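Side-chain contacts in 5,10-methylenetetrahydrofolate dehydrogenase (Bombyx mori, PDB 5ZF1), which probably catalyses the NADP+-dependent oxidation of 5,10-methylenetetrahydrofolate to 5,10-methenyltetrahydrofolate in one-carbon metabolism: residues B[146-151]-B[275-280]; B[172-177]-B[217-222]. All coordinates share one frame; numbering follows the deposited sequence.

Contact 1. Residues B[146-151]-B[275-280]; sequences VEMLKR and GGVGPM. With SO4 (sulfate ion), chain F.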
# COMPACT_ATOMS: atom_id res chain seq x y z
N VAL B 146 15.44 -2.22 -3.91
CA VAL B 146 15.46 -0.86 -4.44
C VAL B 146 16.89 -0.33 -4.48
O VAL B 146 17.30 0.34 -5.43
CB VAL B 146 14.53 0.04 -3.62
CG1 VAL B 146 14.88 1.51 -3.80
CG2 VAL B 146 13.09 -0.22 -4.00
N GLU B 147 17.68 -0.64 -3.44
CA GLU B 147 19.06 -0.16 -3.40
C GLU B 147 19.93 -0.84 -4.46
O GLU B 147 20.83 -0.21 -5.02
CB GLU B 147 19.63 -0.39 -1.99
CG GLU B 147 20.90 0.41 -1.67
CD GLU B 147 20.71 1.92 -1.71
OE1 GLU B 147 19.60 2.42 -1.43
OE2 GLU B 147 21.70 2.62 -2.01
N MET B 148 19.68 -2.12 -4.75
CA MET B 148 20.42 -2.78 -5.82
C MET B 148 20.15 -2.10 -7.16
O MET B 148 21.08 -1.89 -7.96
CB MET B 148 20.07 -4.27 -5.86
CG MET B 148 20.45 -5.02 -4.58
SD MET B 148 20.06 -6.78 -4.54
CE MET B 148 20.35 -7.29 -6.23
N LEU B 149 18.90 -1.71 -7.40
CA LEU B 149 18.57 -1.03 -8.65
C LEU B 149 19.24 0.33 -8.74
O LEU B 149 19.79 0.69 -9.79
CB LEU B 149 17.06 -0.87 -8.78
CG LEU B 149 16.28 -2.18 -8.97
CD1 LEU B 149 14.81 -1.96 -8.68
CD2 LEU B 149 16.52 -2.73 -10.36
N LYS B 150 19.21 1.10 -7.65
CA LYS B 150 19.81 2.43 -7.67
C LYS B 150 21.32 2.35 -7.78
O LYS B 150 21.93 3.13 -8.52
CB LYS B 150 19.40 3.21 -6.42
CG LYS B 150 17.91 3.42 -6.30
CD LYS B 150 17.53 4.24 -5.08
CE LYS B 150 17.49 5.73 -5.39
NZ LYS B 150 18.82 6.29 -5.75
N ARG B 151 21.94 1.43 -7.05
CA ARG B 151 23.40 1.41 -7.04
C ARG B 151 23.98 0.88 -8.35
O ARG B 151 25.10 1.24 -8.72
CB ARG B 151 23.91 0.58 -5.87
CG ARG B 151 23.58 1.20 -4.54
CD ARG B 151 24.67 2.13 -4.07
NE ARG B 151 24.35 2.69 -2.76
CZ ARG B 151 25.26 3.03 -1.86
NH1 ARG B 151 26.55 2.86 -2.12
NH2 ARG B 151 24.88 3.53 -0.69
N GLY B 275 22.36 -14.85 -4.67
CA GLY B 275 22.24 -13.46 -5.08
C GLY B 275 22.83 -12.45 -4.12
O GLY B 275 23.08 -11.31 -4.53
N GLY B 276 23.05 -12.82 -2.87
CA GLY B 276 23.49 -11.85 -1.89
C GLY B 276 22.39 -10.94 -1.38
O GLY B 276 22.69 -9.94 -0.74
N VAL B 277 21.13 -11.27 -1.64
CA VAL B 277 20.04 -10.43 -1.15
C VAL B 277 19.96 -10.50 0.37
O VAL B 277 19.54 -9.53 1.02
CB VAL B 277 18.72 -10.87 -1.81
CG1 VAL B 277 17.56 -10.03 -1.30
CG2 VAL B 277 18.85 -10.74 -3.32
N GLY B 278 20.35 -11.63 0.96
CA GLY B 278 20.44 -11.77 2.39
C GLY B 278 21.37 -10.76 3.02
O GLY B 278 20.98 -9.99 3.91
N PRO B 279 22.63 -10.74 2.58
CA PRO B 279 23.55 -9.70 3.07
C PRO B 279 23.06 -8.28 2.82
O PRO B 279 23.27 -7.40 3.66
CB PRO B 279 24.85 -10.00 2.30
CG PRO B 279 24.77 -11.46 2.01
CD PRO B 279 23.32 -11.79 1.82
N MET B 280 22.40 -8.03 1.68
CA MET B 280 21.82 -6.72 1.42
C MET B 280 20.69 -6.40 2.39
O MET B 280 20.56 -5.25 2.85
CB MET B 280 21.30 -6.66 -0.02
CG MET B 280 22.33 -6.30 -1.08
SD MET B 280 23.09 -4.70 -0.85
CE MET B 280 21.70 -3.61 -1.21
S SO4 F . 20.78 -14.87 -0.91
O1 SO4 F . 22.23 -14.81 -1.09
O2 SO4 F . 20.15 -13.95 -1.86
O3 SO4 F . 20.30 -16.22 -1.17
O4 SO4 F . 20.48 -14.51 0.47

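Contact 2. Residues B[172-177]-B[217-222]; sequences MPIAMM and ITATGL. With SO4 (sulfate ion), chain E.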
# COMPACT_ATOMS: atom_id res chain seq x y z
N MET B 172 4.77 -6.79 -1.75
CA MET B 172 3.98 -5.56 -1.79
C MET B 172 4.87 -4.33 -1.56
O MET B 172 4.76 -3.36 -2.32
CB MET B 172 2.83 -5.65 -0.78
CG MET B 172 1.89 -4.46 -0.77
SD MET B 172 2.48 -3.12 0.31
CE MET B 172 2.31 -3.90 1.94
N PRO B 173 5.74 -4.31 -0.55
CA PRO B 173 6.59 -3.12 -0.39
C PRO B 173 7.51 -2.91 -1.58
O PRO B 173 7.79 -1.76 -1.91
CB PRO B 173 7.37 -3.41 0.90
CG PRO B 173 6.54 -4.42 1.64
CD PRO B 173 5.88 -5.25 0.58
N ILE B 174 7.98 -3.96 -2.24
CA ILE B 174 8.81 -3.77 -3.43
C ILE B 174 8.01 -3.06 -4.52
O ILE B 174 8.45 -2.06 -5.10
CB ILE B 174 9.36 -5.11 -3.94
CG1 ILE B 174 10.43 -5.63 -2.98
CG2 ILE B 174 9.90 -4.94 -5.38
CD1 ILE B 174 10.99 -6.99 -3.34
N ALA B 175 6.81 -3.57 -4.82
CA ALA B 175 5.98 -2.93 -5.85
C ALA B 175 5.66 -1.50 -5.49
O ALA B 175 5.67 -0.61 -6.36
CB ALA B 175 4.69 -3.73 -6.07
N MET B 176 5.36 -1.24 -4.20
CA MET B 176 4.98 0.11 -3.78
C MET B 176 6.11 1.10 -4.04
O MET B 176 5.87 2.21 -4.53
CB MET B 176 4.59 0.11 -2.30
CG MET B 176 3.97 1.41 -1.79
SD MET B 176 2.35 1.84 -2.51
CE MET B 176 1.32 0.44 -2.10
N MET B 177 7.34 0.71 -3.72
CA MET B 177 8.50 1.59 -3.91
C MET B 177 8.81 1.78 -5.38
O MET B 177 9.21 2.86 -5.81
CB MET B 177 9.73 1.01 -3.23
CG MET B 177 9.51 0.42 -1.89
SD MET B 177 10.74 1.02 -0.79
CE MET B 177 10.21 2.71 -0.85
N ILE B 217 11.35 -8.77 -10.94
CA ILE B 217 11.74 -9.05 -9.57
C ILE B 217 10.91 -10.23 -9.11
O ILE B 217 9.68 -10.14 -9.08
CB ILE B 217 11.52 -7.83 -8.66
CG1 ILE B 217 12.48 -6.71 -9.05
CG2 ILE B 217 11.69 -8.23 -7.19
CD1 ILE B 217 12.04 -5.34 -8.61
N THR B 218 11.56 -11.35 -8.77
CA THR B 218 10.87 -12.55 -8.27
C THR B 218 10.96 -12.56 -6.75
O THR B 218 12.03 -12.81 -6.20
CB THR B 218 11.44 -13.85 -8.85
OG1 THR B 218 12.77 -14.07 -8.38
CG2 THR B 218 11.42 -13.84 -10.38
N ALA B 219 9.83 -12.30 -6.08
CA ALA B 219 9.78 -12.18 -4.63
C ALA B 219 8.90 -13.24 -4.00
O ALA B 219 8.78 -13.30 -2.78
CB ALA B 219 9.27 -10.80 -4.22
N THR B 220 8.28 -14.09 -4.81
CA THR B 220 7.32 -15.05 -4.29
C THR B 220 8.02 -16.23 -3.63
O THR B 220 9.13 -16.62 -4.00
CB THR B 220 6.40 -15.52 -5.41
OG1 THR B 220 5.55 -16.54 -4.89
CG2 THR B 220 7.21 -16.05 -6.58
N GLY B 221 7.35 -16.79 -2.63
CA GLY B 221 7.81 -17.99 -1.96
C GLY B 221 7.41 -19.27 -2.64
O GLY B 221 7.90 -20.35 -2.27
N LEU B 222 6.53 -19.19 -3.61
CA LEU B 222 6.07 -20.33 -4.39
C LEU B 222 6.97 -20.52 -5.61
O LEU B 222 7.50 -19.55 -6.16
CB LEU B 222 4.63 -20.10 -4.85
CG LEU B 222 3.63 -20.04 -3.69
CD1 LEU B 222 2.30 -19.46 -4.14
CD2 LEU B 222 3.43 -21.42 -3.07
S SO4 E . 2.34 -14.91 -4.22
O1 SO4 E . 2.62 -13.76 -3.37
O2 SO4 E . 3.08 -14.98 -5.46
O3 SO4 E . 2.65 -16.09 -3.44
O4 SO4 E . 0.90 -14.94 -4.55

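Contact 1. Residues B[146-151]-B[275-280]
The terminal methyl of Met280 reaches the helix 140-151 between two neighbouring side chains: CE lies 3.9 Å from Met148 CG and touches CB of Glu147. Two bends make this possible, since chi2 (-60°) and chi3 (-69°) each turn the thioether, and unbranched, pliable methionine suits such a curled path. Met148, by contrast, is stretched as far as its sulfur (chi2 180°) and lays SD beside Met280 CG; Met148 SD is also 4.3 Å from Val277 CG2. Helix 277-298 thus begins against helix 140-151 within the NAD(P)-binding, Rossmann-type domain, and Leu10 and Ile14 of helix 7-26 also pack on Met280. Glu147 lends the contact only its aliphatic part; its carboxylate leads away, and OE2 takes the NE-H of Arg151 through its anti lone pair at 2.8 Å, nearly in the guanidinium plane. With an alanine in place of Glu147, Arg151 NE would probably lose its carboxylate mate and the Met280 methyl part of its cover. At the N-terminus of helix 277-298, the backbone N-H groups of Gly276, Val277 and Gly278 each donate, through a bent bond, to a different oxygen of a sulfate, with Gly276 N 2.8 Å from sulfate O1.

Contact 2. Residues B[172-177]-B[217-222]
With CG1 set anti to the carbonyl carbon (chi1 -72°) and the chain extended beyond it, Ile174 brings its CD1 up to Ala219 CB while its other branch, CG2, meets Ile217. In the conformer described here, one of two modelled, Ile217 has much the same first torsion and both its branches meet Ile174: Ile217 CD1 lies 3.9 Å from Ile174 CG2, and Ile217 CG2 is 4.1 Å from Ile174 CD1. This is helix-on-sheet packing of a Rossmann-type domain, in which helix 171-178 lies against the parallel sheet that contains strand 215-218. Branched isoleucines suit this buried interface because each offers the other two branches ending in methyls. Where the strand gives way to loop, the small Ala219 follows; its CB receives Ile174 CD1 at a looser 4.3 Å. Val163 of the adjoining strand 160-164 and Ala142 of helix 140-151 also pack against Ile174.

Next comes Thr220, a polar residue. It holds its OG1 anti to the backbone N (chi1 175°), where the oxygen accepts from Leu222 N at 3.1 Å and closes an ST turn. The same hydroxyl donates to a sulfate that Arg166 N and Arg199 NE also bind; the ion probably comes from the crystallisation liquor. Thr220 OG1 ends 3.0 Å from sulfate O2.

Overall arrangement
From the N terminus, the chain starts with strand 3-4, an edge strand of the six-stranded parallel sheet, then helix 7-26, which packs on contact 1. Much later, in the NAD(P)-binding domain, helix 140-151 supplies the first half of contact 1. Strand 160-164 follows, then helix 171-178, which opens contact 2; the chain returns 40 residues on to close that shorter loop, tying this helix to strand 215-218. Only after strands 236-239 and 269-270 does contact 1 close, joining helix 140-151 to the start of helix 277-298, so the second loop lies entirely within the first. Their centres are about 13 Å apart, and the two meet directly where Val146 CG2 packs 3.7 Å from Met177 CB.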